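Local coordinates for protein CghA (Chaetomium globosum, PDB 6KBC) that belongs to the calycin clan, pairs two domains built largely of beta strands, and holds the ligand WK1 in a pocket, at residues A181-I187 with G225-L231; K237-L243 with R258-H264; Y318-N322 with E390-S394. One frame throughout, in Å; residues are numbered along the deposited sequence.

Interaction 1: residues A181-I187 with G225-L231. With WK1 ((2S)-3-[(2S,4E)-4-[[(1R,2S,4aR,6S,8R,8aS)-2-[(E)-but-2-en-2-yl]-6,8-dimethyl-1,2,4a,5,6,7,8,8a-octahydronaphthalen-1-yl]-oxidanyl-methylidene]-3,5-bis(oxidanylidene)pyrrolidin-2-yl]-2-methyl-2-oxidanyl-propanoic acid), chain B.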
loop_
_atom_site.group_PDB
_atom_site.type_symbol
_atom_site.label_atom_id
_atom_site.label_comp_id
_atom_site.label_asym_id
_atom_site.label_seq_id
_atom_site.Cartn_x
_atom_site.Cartn_y
_atom_site.Cartn_z
ATOM N N ALA A 181 13.275 -6.999 3.196
ATOM C CA ALA A 181 12.361 -5.869 3.105
ATOM C C ALA A 181 10.940 -6.410 3.196
ATOM O O ALA A 181 10.619 -7.425 2.571
ATOM C CB ALA A 181 12.576 -5.098 1.793
ATOM N N TYR A 182 10.094 -5.756 3.990
ATOM C CA TYR A 182 8.809 -6.334 4.362
ATOM C C TYR A 182 7.673 -5.416 3.961
ATOM O O TYR A 182 7.734 -4.202 4.180
ATOM C CB TYR A 182 8.747 -6.649 5.854
ATOM C CG TYR A 182 9.945 -7.442 6.271
ATOM C CD1 TYR A 182 9.950 -8.827 6.163
ATOM C CD2 TYR A 182 11.092 -6.807 6.712
ATOM C CE1 TYR A 182 11.067 -9.556 6.512
ATOM C CE2 TYR A 182 12.213 -7.529 7.062
ATOM C CZ TYR A 182 12.196 -8.895 6.963
ATOM O OH TYR A 182 13.320 -9.603 7.314
ATOM N N TRP A 183 6.674 -6.010 3.322
ATOM C CA TRP A 183 5.412 -5.353 3.029
ATOM C C TRP A 183 4.372 -6.452 2.955
ATOM O O TRP A 183 4.489 -7.369 2.141
ATOM C CB TRP A 183 5.463 -4.557 1.723
ATOM C CG TRP A 183 4.181 -3.851 1.444
ATOM C CD1 TRP A 183 2.964 -4.425 1.183
ATOM C CD2 TRP A 183 3.972 -2.442 1.414
ATOM N NE1 TRP A 183 2.019 -3.451 0.987
ATOM C CE2 TRP A 183 2.611 -2.226 1.120
ATOM C CE3 TRP A 183 4.807 -1.339 1.586
ATOM C CZ2 TRP A 183 2.065 -0.953 1.021
ATOM C CZ3 TRP A 183 4.268 -0.082 1.485
ATOM C CH2 TRP A 183 2.903 0.104 1.215
ATOM N N PHE A 184 3.369 -6.384 3.817
ATOM C CA PHE A 184 2.297 -7.354 3.762
ATOM C C PHE A 184 1.053 -6.671 4.322
ATOM O O PHE A 184 1.066 -5.474 4.624
ATOM C CB PHE A 184 2.693 -8.634 4.509
ATOM C CG PHE A 184 3.022 -8.397 5.950
ATOM C CD1 PHE A 184 4.322 -8.067 6.335
ATOM C CD2 PHE A 184 2.031 -8.457 6.916
ATOM C CE1 PHE A 184 4.626 -7.811 7.664
ATOM C CE2 PHE A 184 2.327 -8.215 8.247
ATOM C CZ PHE A 184 3.621 -7.896 8.623
ATOM N N ARG A 185 -0.019 -7.431 4.476
ATOM C CA ARG A 185 -1.328 -6.834 4.725
ATOM C C ARG A 185 -1.923 -7.363 6.020
ATOM O O ARG A 185 -2.529 -8.450 6.035
ATOM C CB ARG A 185 -2.248 -7.101 3.536
ATOM C CG ARG A 185 -1.774 -6.326 2.298
ATOM C CD ARG A 185 -2.361 -6.863 1.007
ATOM N NE ARG A 185 -1.851 -8.186 0.691
ATOM C CZ ARG A 185 -0.714 -8.415 0.039
ATOM N NH1 ARG A 185 0.027 -7.397 -0.382
ATOM N NH2 ARG A 185 -0.329 -9.660 -0.187
ATOM N N PRO A 186 -1.782 -6.636 7.125
ATOM C CA PRO A 186 -2.450 -7.062 8.367
ATOM C C PRO A 186 -3.949 -7.206 8.210
ATOM O O PRO A 186 -4.551 -8.100 8.823
ATOM C CB PRO A 186 -2.078 -5.947 9.348
ATOM C CG PRO A 186 -0.741 -5.484 8.866
ATOM C CD PRO A 186 -0.885 -5.489 7.352
ATOM N N ILE A 187 -4.581 -6.352 7.407
ATOM C CA ILE A 187 -5.972 -6.545 7.021
ATOM C C ILE A 187 -6.053 -6.488 5.505
ATOM O O ILE A 187 -5.897 -5.414 4.906
ATOM C CB ILE A 187 -6.915 -5.519 7.653
ATOM C CG1 ILE A 187 -6.796 -5.564 9.178
ATOM C CG2 ILE A 187 -8.325 -5.816 7.210
ATOM C CD1 ILE A 187 -7.418 -4.367 9.863
ATOM N N GLY A 225 -7.950 -1.633 2.870
ATOM C CA GLY A 225 -7.158 -2.549 3.685
ATOM C C GLY A 225 -6.137 -1.805 4.491
ATOM O O GLY A 225 -6.040 -0.597 4.362
ATOM N N MET A 226 -5.408 -2.555 5.292
ATOM C CA MET A 226 -4.331 -2.000 6.117
ATOM C C MET A 226 -3.057 -2.740 5.717
ATOM O O MET A 226 -3.071 -3.942 5.713
ATOM C CB MET A 226 -4.630 -2.182 7.600
ATOM C CG MET A 226 -3.745 -1.348 8.465
ATOM S SD MET A 226 -2.256 -2.224 8.829
ATOM C CE MET A 226 -1.159 -0.884 9.255
ATOM N N ASP A 227 -2.058 -1.994 5.274
ATOM C CA ASP A 227 -0.769 -2.570 4.834
ATOM C C ASP A 227 0.307 -2.146 5.830
ATOM O O ASP A 227 0.257 -1.047 6.299
ATOM C CB ASP A 227 -0.407 -2.162 3.412
ATOM C CG ASP A 227 -1.306 -2.743 2.337
ATOM O OD1 ASP A 227 -2.461 -2.925 2.581
ATOM O OD2 ASP A 227 -0.815 -3.000 1.278
ATOM N N ARG A 228 1.266 -3.022 6.045
ATOM C CA ARG A 228 2.323 -2.784 7.019
ATOM C C ARG A 228 3.652 -3.101 6.365
ATOM O O ARG A 228 3.800 -4.157 5.746
ATOM C CB ARG A 228 2.121 -3.645 8.269
ATOM C CG ARG A 228 3.275 -3.639 9.253
ATOM C CD ARG A 228 3.533 -2.279 9.859
ATOM N NE ARG A 228 4.392 -2.423 11.035
ATOM C CZ ARG A 228 5.546 -1.787 11.224
ATOM N NH1 ARG A 228 6.013 -0.935 10.326
ATOM N NH2 ARG A 228 6.239 -2.000 12.337
ATOM N N SER A 229 4.609 -2.194 6.511
ATOM C CA SER A 229 5.898 -2.345 5.866
ATOM C C SER A 229 6.998 -1.832 6.781
ATOM O O SER A 229 6.792 -0.911 7.580
ATOM C CB SER A 229 5.948 -1.589 4.544
ATOM O OG SER A 229 7.250 -1.622 3.966
ATOM N N TRP A 230 8.172 -2.441 6.651
ATOM C CA TRP A 230 9.380 -1.845 7.208
ATOM C C TRP A 230 10.591 -2.366 6.446
ATOM O O TRP A 230 10.613 -3.514 6.000
ATOM C CB TRP A 230 9.497 -2.119 8.712
ATOM C CG TRP A 230 9.773 -3.543 9.064
ATOM C CD1 TRP A 230 10.994 -4.114 9.285
ATOM C CD2 TRP A 230 8.802 -4.576 9.273
ATOM N NE1 TRP A 230 10.839 -5.444 9.609
ATOM C CE2 TRP A 230 9.505 -5.751 9.600
ATOM C CE3 TRP A 230 7.407 -4.625 9.197
ATOM C CZ2 TRP A 230 8.860 -6.959 9.855
ATOM C CZ3 TRP A 230 6.774 -5.816 9.452
ATOM C CH2 TRP A 230 7.497 -6.969 9.780
ATOM N N LEU A 231 11.587 -1.497 6.298
ATOM C CA LEU A 231 12.825 -1.764 5.575
ATOM C C LEU A 231 13.962 -1.121 6.353
ATOM O O LEU A 231 13.827 0.032 6.787
ATOM C CB LEU A 231 12.808 -1.160 4.167
ATOM C CG LEU A 231 12.008 -1.827 3.078
ATOM C CD1 LEU A 231 10.559 -1.346 3.163
ATOM C CD2 LEU A 231 12.643 -1.439 1.747
HETATM O O WK1 B . 3.717 11.755 -1.415
HETATM C C17 WK1 B . 2.813 10.964 -1.510
HETATM O O1 WK1 B . 1.682 11.247 -1.234
HETATM C C19 WK1 B . 3.074 9.595 -1.990
HETATM O O2 WK1 B . 4.383 9.415 -2.411
HETATM C C18 WK1 B . 2.221 9.334 -3.193
HETATM C C20 WK1 B . 2.792 8.740 -0.786
HETATM C C22 WK1 B . 2.623 7.325 -1.164
HETATM N N WK1 B . 2.170 6.394 -0.148
HETATM C C21 WK1 B . 2.913 5.293 -0.190
HETATM O O5 WK1 B . 2.702 4.272 0.607
HETATM C C23 WK1 B . 3.764 6.638 -1.725
HETATM O O4 WK1 B . 4.538 7.093 -2.689
HETATM C C24 WK1 B . 3.996 5.343 -1.184
HETATM C C16 WK1 B . 5.037 4.395 -1.566
HETATM O O3 WK1 B . 5.837 4.740 -2.500
HETATM C C9 WK1 B . 5.067 3.043 -0.989
HETATM C C8 WK1 B . 4.056 2.320 -1.923
HETATM C C12 WK1 B . 2.806 3.053 -2.366
HETATM C C13 WK1 B . 1.651 2.924 -1.752
HETATM C C90 WK1 B . 0.441 3.665 -2.208
HETATM C C14 WK1 B . 2.859 3.965 -3.539
HETATM C C7 WK1 B . 4.704 1.850 -3.189
HETATM C C6 WK1 B . 5.785 1.120 -3.111
HETATM C C3 WK1 B . 6.459 1.048 -1.778
HETATM C C4 WK1 B . 6.426 2.358 -1.017
HETATM C C5 WK1 B . 6.867 2.055 0.401
HETATM C C11 WK1 B . 7.043 3.327 1.168
HETATM C C2 WK1 B . 7.823 0.410 -1.751
HETATM C C1 WK1 B . 8.017 -0.034 -0.336
HETATM C C10 WK1 B . 9.216 -0.892 -0.099
HETATM C C WK1 B . 8.115 1.200 0.508
HETATM O O HOH W 1 -0.682 -4.548 -1.110
HETATM O O HOH W 2 -4.397 -4.717 2.785
#
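Y182, W230 and D227 dominate this antiparallel strand pairing, in which the axes of 181-185 and 225-231 come within 4.6 Å at 175°. Y182 and W230 form a hydrogen-bonded pair: Y182 N to W230 O and W230 N to Y182 O are both 3.1 Å. Y182 O also accepts S229 OG at 2.6 Å. On the face carrying Y182 and W230, Y182 CB sits 3.8 Å from the centroid of the W230 six-membered ring, 6° off its normal, a CH-pi contact; the Y182 ring and the W230 five-membered ring, centroids 4.6 Å apart and planes at 24°, barely overlap. F184 completes an aromatic cluster, with F184 CE1 3.4 Å from W230 CZ3.

The CA-to-CB bond of D227 runs sideways, yet D227 OD2 accepts W183 NE1 at 2.9 Å. It also accepts a water bound to R185 NH1, which is itself hydrogen-bonded to N272 O. A second water lies within reach of D227 OD1 and I187 O, and OD1 forms a salt bridge with R246. Between the F184-R228 and I187-M226 pairs the register slips by one residue, a beta bulge at the corner near P186.

W183 CZ3 lies 3.5 Å from WK1 C5 and L231 CD1 3.6 Å from WK1 C10, so W183 and L231 line the ligand pocket. Strand 46-54 pairs with the far edge of 225-231, while F244 of strand 239-249 and M257 of strand 252-261 pack against W183.

Interaction 2: residues K237-L243 with R258-H264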
loop_
_atom_site.group_PDB
_atom_site.type_symbol
_atom_site.label_atom_id
_atom_site.label_comp_id
_atom_site.label_asym_id
_atom_site.label_seq_id
_atom_site.Cartn_x
_atom_site.Cartn_y
_atom_site.Cartn_z
ATOM N N LYS A 237 17.147 3.277 -3.393
ATOM C CA LYS A 237 18.438 2.860 -3.922
ATOM C C LYS A 237 18.441 1.402 -4.345
ATOM O O LYS A 237 19.424 0.945 -4.935
ATOM C CB LYS A 237 19.547 3.083 -2.888
ATOM C CG LYS A 237 19.884 4.546 -2.608
ATOM C CD LYS A 237 20.884 4.635 -1.449
ATOM C CE LYS A 237 21.310 6.063 -1.157
ATOM N NZ LYS A 237 22.613 6.100 -0.430
ATOM N N GLU A 238 17.371 0.663 -4.063
ATOM C CA GLU A 238 17.326 -0.748 -4.376
ATOM C C GLU A 238 16.382 -1.098 -5.527
ATOM O O GLU A 238 16.474 -2.211 -6.052
ATOM C CB GLU A 238 16.915 -1.537 -3.127
ATOM C CG GLU A 238 17.993 -1.558 -2.049
ATOM C CD GLU A 238 19.080 -2.567 -2.352
ATOM O OE1 GLU A 238 18.899 -3.754 -2.000
ATOM O OE2 GLU A 238 20.108 -2.176 -2.957
ATOM N N ALA A 239 15.486 -0.193 -5.936
ATOM C CA ALA A 239 14.429 -0.525 -6.883
ATOM C C ALA A 239 14.442 0.414 -8.081
ATOM O O ALA A 239 14.848 1.577 -7.981
ATOM C CB ALA A 239 13.039 -0.465 -6.211
ATOM N N THR A 240 13.970 -0.097 -9.224
ATOM C CA THR A 240 13.644 0.748 -10.372
ATOM C C THR A 240 12.148 0.845 -10.612
ATOM O O THR A 240 11.711 1.688 -11.406
ATOM C CB THR A 240 14.313 0.238 -11.660
ATOM O OG1 THR A 240 14.060 -1.165 -11.821
ATOM C CG2 THR A 240 15.833 0.474 -11.602
ATOM N N ASP A 241 11.356 0.025 -9.928
ATOM C CA ASP A 241 9.926 -0.046 -10.181
ATOM C C ASP A 241 9.232 -0.555 -8.929
ATOM O O ASP A 241 9.681 -1.528 -8.317
ATOM C CB ASP A 241 9.633 -0.962 -11.373
ATOM C CG ASP A 241 8.338 -0.612 -12.078
ATOM O OD1 ASP A 241 7.268 -0.689 -11.433
ATOM O OD2 ASP A 241 8.387 -0.232 -13.266
ATOM N N ALA A 242 8.144 0.103 -8.554
ATOM C CA ALA A 242 7.313 -0.369 -7.456
ATOM C C ALA A 242 5.868 -0.254 -7.906
ATOM O O ALA A 242 5.477 0.771 -8.468
ATOM C CB ALA A 242 7.555 0.439 -6.174
ATOM N N LEU A 243 5.089 -1.310 -7.702
ATOM C CA LEU A 243 3.680 -1.304 -8.074
ATOM C C LEU A 243 2.840 -1.695 -6.870
ATOM O O LEU A 243 2.940 -2.829 -6.386
ATOM C CB LEU A 243 3.404 -2.263 -9.224
ATOM C CG LEU A 243 1.900 -2.471 -9.488
ATOM C CD1 LEU A 243 1.267 -1.190 -9.986
ATOM C CD2 LEU A 243 1.707 -3.602 -10.486
ATOM N N ARG A 258 4.655 -5.113 -5.732
ATOM C CA ARG A 258 5.673 -5.725 -6.585
ATOM C C ARG A 258 6.849 -4.762 -6.748
ATOM O O ARG A 258 6.655 -3.595 -7.113
ATOM C CB ARG A 258 5.110 -6.125 -7.972
ATOM C CG ARG A 258 6.155 -6.923 -8.816
ATOM C CD ARG A 258 6.905 -5.853 -9.594
ATOM N NE ARG A 258 6.151 -5.180 -10.646
ATOM C CZ ARG A 258 6.349 -3.928 -11.009
ATOM N NH1 ARG A 258 6.909 -3.104 -10.121
ATOM N NH2 ARG A 258 5.737 -3.428 -12.072
ATOM N N LEU A 259 8.074 -5.268 -6.544
ATOM C CA LEU A 259 9.291 -4.480 -6.708
ATOM C C LEU A 259 10.137 -5.080 -7.820
ATOM O O LEU A 259 10.247 -6.301 -7.930
ATOM C CB LEU A 259 10.137 -4.452 -5.445
ATOM C CG LEU A 259 9.450 -3.813 -4.238
ATOM C CD1 LEU A 259 10.268 -4.112 -3.013
ATOM C CD2 LEU A 259 9.387 -2.318 -4.482
ATOM N N VAL A 260 10.742 -4.211 -8.619
ATOM C CA VAL A 260 11.795 -4.592 -9.550
ATOM C C VAL A 260 13.058 -3.848 -9.129
ATOM O O VAL A 260 13.038 -2.622 -8.988
ATOM C CB VAL A 260 11.414 -4.276 -11.007
ATOM C CG1 VAL A 260 12.551 -4.699 -11.967
ATOM C CG2 VAL A 260 10.088 -4.969 -11.371
ATOM N N SER A 261 14.147 -4.588 -8.930
ATOM C CA SER A 261 15.356 -4.012 -8.354
ATOM C C SER A 261 16.084 -3.106 -9.352
ATOM O O SER A 261 15.681 -2.928 -10.512
ATOM C CB SER A 261 16.292 -5.124 -7.883
ATOM O OG SER A 261 17.045 -5.639 -8.983
ATOM N N LYS A 262 17.185 -2.519 -8.872
ATOM C CA LYS A 262 18.138 -1.824 -9.720
ATOM C C LYS A 262 18.886 -2.821 -10.611
ATOM O O LYS A 262 18.935 -4.015 -10.310
ATOM C CB LYS A 262 19.151 -1.078 -8.848
ATOM C CG LYS A 262 18.599 0.118 -8.111
ATOM C CD LYS A 262 18.364 1.285 -9.013
ATOM C CE LYS A 262 18.472 2.594 -8.245
ATOM N NZ LYS A 262 17.105 3.173 -8.071
ATOM N N PRO A 263 19.514 -2.347 -11.699
ATOM C CA PRO A 263 20.338 -3.258 -12.522
ATOM C C PRO A 263 21.512 -3.881 -11.780
ATOM O O PRO A 263 21.988 -4.936 -12.208
ATOM C CB PRO A 263 20.829 -2.368 -13.686
ATOM C CG PRO A 263 20.600 -0.950 -13.240
ATOM C CD PRO A 263 19.389 -1.012 -12.309
ATOM N N HIS A 264 22.001 -3.291 -10.681
ATOM C CA HIS A 264 23.123 -3.936 -10.000
ATOM C C HIS A 264 22.714 -5.255 -9.369
ATOM O O HIS A 264 23.583 -6.082 -9.079
ATOM C CB HIS A 264 23.775 -3.001 -8.962
ATOM C CG HIS A 264 22.931 -2.718 -7.756
ATOM N ND1 HIS A 264 22.197 -1.557 -7.620
ATOM C CD2 HIS A 264 22.731 -3.425 -6.618
ATOM C CE1 HIS A 264 21.562 -1.573 -6.459
ATOM N NE2 HIS A 264 21.867 -2.698 -5.834
#
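At K237 the contact is peripheral: the side chain points away and only backbone K237 O approaches the partner, 3.4 Å from K262 CG. E238 is anchored more firmly, its O accepting K262 N at 2.9 Å. The carboxylate of E238 has its main partner in K265, and E238 OE2 receives only a weak hydrogen bond from H264 NE2 at 3.4 Å. A239 follows in a non-hydrogen-bonded pair with S261 (CA-CA 3.9 Å), and A239 O accepts K262 NZ at 2.8 Å.

T240 N and D241 N then both donate to V260 O, at 2.7 and 3.3 Å. Two consecutive residues facing one across the ladder define a classic beta bulge, which shifts the register by one where the chain turns a corner at T240, within the first strand of the hairpin formed by 239-249 and 252-261. T240 OG1 adds a 2.7 Å hydrogen bond to S261 O.

Beyond the bulge the strands run regularly antiparallel, their axes 4.7 Å apart at 176°. D241 O accepts V260 N at 2.9 Å, and D241 OD1 makes a salt bridge with R258 NH1 at 2.8 Å; D241 OD2 forms salt bridges with K307 and R319. A242 points to the other face of the sheet, where its CB meets L259 CD2 at 3.7 Å and its side chain is about 4 Å from WK1. L243 continues the ladder through L243 N to R258 O at 2.8 Å and R258 N to L243 O at 2.9 Å, while L243 CB lies over one face of the R258 guanidinium, 3.7 Å from R258 NH1.

Interaction 3: residues Y318-N322 with E390-S394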
loop_
_atom_site.group_PDB
_atom_site.type_symbol
_atom_site.label_atom_id
_atom_site.label_comp_id
_atom_site.label_asym_id
_atom_site.label_seq_id
_atom_site.Cartn_x
_atom_site.Cartn_y
_atom_site.Cartn_z
ATOM N N TYR A 318 5.452 9.638 -17.055
ATOM C CA TYR A 318 6.874 9.697 -16.748
ATOM C C TYR A 318 7.636 8.649 -17.538
ATOM O O TYR A 318 7.546 8.648 -18.764
ATOM C CB TYR A 318 7.074 9.576 -15.241
ATOM C CG TYR A 318 6.448 10.740 -14.506
ATOM C CD1 TYR A 318 7.064 11.992 -14.519
ATOM C CD2 TYR A 318 5.255 10.594 -13.802
ATOM C CE1 TYR A 318 6.509 13.075 -13.854
ATOM C CE2 TYR A 318 4.684 11.678 -13.130
ATOM C CZ TYR A 318 5.320 12.916 -13.169
ATOM O OH TYR A 318 4.767 13.992 -12.511
ATOM N N ARG A 319 8.390 7.764 -16.885
ATOM C CA ARG A 319 9.250 6.865 -17.654
ATOM C C ARG A 319 8.430 5.961 -18.569
ATOM O O ARG A 319 8.694 5.868 -19.776
ATOM C CB ARG A 319 10.128 6.021 -16.730
ATOM C CG ARG A 319 11.114 5.164 -17.521
ATOM C CD ARG A 319 11.798 4.126 -16.656
ATOM N NE ARG A 319 10.840 3.124 -16.182
ATOM C CZ ARG A 319 10.967 2.458 -15.042
ATOM N NH1 ARG A 319 12.001 2.702 -14.245
ATOM N NH2 ARG A 319 10.046 1.566 -14.688
ATOM N N ASP A 320 7.439 5.284 -18.013
ATOM C CA ASP A 320 6.635 4.321 -18.751
ATOM C C ASP A 320 5.322 4.972 -19.131
ATOM O O ASP A 320 4.577 5.431 -18.263
ATOM C CB ASP A 320 6.378 3.064 -17.919
ATOM C CG ASP A 320 7.658 2.464 -17.404
ATOM O OD1 ASP A 320 8.652 2.488 -18.171
ATOM O OD2 ASP A 320 7.670 1.964 -16.260
ATOM N N LYS A 321 5.026 4.961 -20.417
ATOM C CA LYS A 321 3.797 5.545 -20.942
ATOM C C LYS A 321 2.689 4.498 -20.963
ATOM O O LYS A 321 2.065 4.234 -21.996
ATOM C CB LYS A 321 4.074 6.097 -22.340
ATOM C CG LYS A 321 5.206 7.146 -22.405
ATOM C CD LYS A 321 5.126 8.157 -21.271
ATOM C CE LYS A 321 6.097 9.340 -21.466
ATOM N NZ LYS A 321 7.476 8.830 -21.565
ATOM N N ASN A 322 2.460 3.843 -19.820
ATOM C CA ASN A 322 1.533 2.722 -19.792
ATOM C C ASN A 322 0.096 3.191 -19.551
ATOM O O ASN A 322 -0.157 4.208 -18.900
ATOM C CB ASN A 322 1.939 1.692 -18.725
ATOM C CG ASN A 322 1.938 2.263 -17.325
ATOM O OD1 ASN A 322 2.528 3.319 -17.073
ATOM N ND2 ASN A 322 1.293 1.549 -16.389
ATOM N N GLU A 390 2.158 3.530 -8.960
ATOM C CA GLU A 390 3.111 3.057 -9.962
ATOM C C GLU A 390 4.340 3.939 -9.845
ATOM O O GLU A 390 4.309 5.101 -10.257
ATOM C CB GLU A 390 2.495 3.109 -11.362
ATOM C CG GLU A 390 1.110 2.444 -11.374
ATOM C CD GLU A 390 0.463 2.433 -12.740
ATOM O OE1 GLU A 390 -0.699 1.997 -12.811
ATOM O OE2 GLU A 390 1.108 2.838 -13.738
ATOM N N VAL A 391 5.406 3.400 -9.255
ATOM C CA VAL A 391 6.591 4.184 -8.929
ATOM C C VAL A 391 7.744 3.728 -9.807
ATOM O O VAL A 391 7.995 2.529 -9.956
ATOM C CB VAL A 391 6.969 4.081 -7.444
ATOM C CG1 VAL A 391 8.087 5.082 -7.141
ATOM C CG2 VAL A 391 5.728 4.323 -6.553
ATOM N N GLU A 392 8.448 4.699 -10.359
ATOM C CA GLU A 392 9.562 4.519 -11.263
ATOM C C GLU A 392 10.776 5.137 -10.586
ATOM O O GLU A 392 10.670 6.215 -9.986
ATOM C CB GLU A 392 9.222 5.259 -12.518
ATOM C CG GLU A 392 8.065 4.651 -13.278
ATOM C CD GLU A 392 7.669 5.575 -14.370
ATOM O OE1 GLU A 392 8.188 6.725 -14.328
ATOM O OE2 GLU A 392 6.902 5.175 -15.266
ATOM N N LEU A 393 11.921 4.466 -10.654
ATOM C CA LEU A 393 13.131 5.046 -10.096
ATOM C C LEU A 393 14.272 4.855 -11.081
ATOM O O LEU A 393 14.261 3.959 -11.927
ATOM C CB LEU A 393 13.498 4.431 -8.737
ATOM C CG LEU A 393 12.484 4.651 -7.610
ATOM C CD1 LEU A 393 12.930 3.881 -6.410
ATOM C CD2 LEU A 393 12.365 6.123 -7.282
ATOM N N SER A 394 15.285 5.691 -10.925
ATOM C CA SER A 394 16.378 5.699 -11.879
ATOM C C SER A 394 17.095 4.356 -11.907
ATOM O O SER A 394 17.154 3.640 -10.907
ATOM C CB SER A 394 17.357 6.817 -11.531
ATOM O OG SER A 394 18.440 6.789 -12.446
HETATM O O HOH W 3 5.110 6.998 -16.067
HETATM O O HOH W 4 14.498 3.978 -14.594
HETATM O O HOH W 5 3.221 4.254 -14.608
#
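This is a polar contact between a loop and a strand: side-chain carboxylates from the end of strand 382-392 reach the backbone and side chains of the loop that leads into strand 324-330. No beta ladder joins the two segments; the nearest CA pair, R319 with E392, is 6.8 Å apart, and only 273 Å² is buried.

E392 has the largest share, 104 Å². Its CA-to-CB bond points toward the loop, and its two oxygens are shared between successive amides: R319 N to E392 OE1 and D320 N to E392 OE2, each 2.8 Å. A water held by Y318 N and D320 O also donates to E392 OE2, at 2.7 Å. Two residues earlier on the same side of the strand, E390 OE2 accepts N322 ND2 at 3.0 Å, and a second water lies between that oxygen and N322 OD1; E390 OE1 meets H345 instead.

R319 lies over E392, with one guanidinium face above CG, but its N-H groups point elsewhere. It forms a salt bridge with its neighbour (R319 NH2 to D320 OD2, 2.9 Å) and another with D241, and a water links R319 NH1 to L393 O.

D320 OD2 and E392 OE2 come within 3.4 Å, a like-charge approach probably eased by the salt bridges of D320 to K307 and R319. With G363 N also donating to OE1, the E392 carboxylate accepts four donors on its two oxygens, which is consistent with an ionised acid fixing the loop's course by hydrogen bonding rather than by apolar burial.

Interactions 2 and 3 form one continuous unit, their centres 11 Å apart: strands 239-249 and 382-392 are neighbours in the same sheet. A242 O to V391 N, at 2.7 Å, is a probable hydrogen bond between them, and D241 OD2 makes a salt bridge with R319 NH2 at 2.8 Å. Interaction 1 belongs to the other sheet, its centre about 17 Å from that of interaction 2 and 23 Å from that of interaction 3; the nearest atoms are about 5 and 9 Å away. WK1 touches residues of both sheets: W183 and L231 of interaction 1 and A242 of interaction 2 line its pocket, whereas in interaction 3 the L393 side chain stays about 8 Å from the ligand.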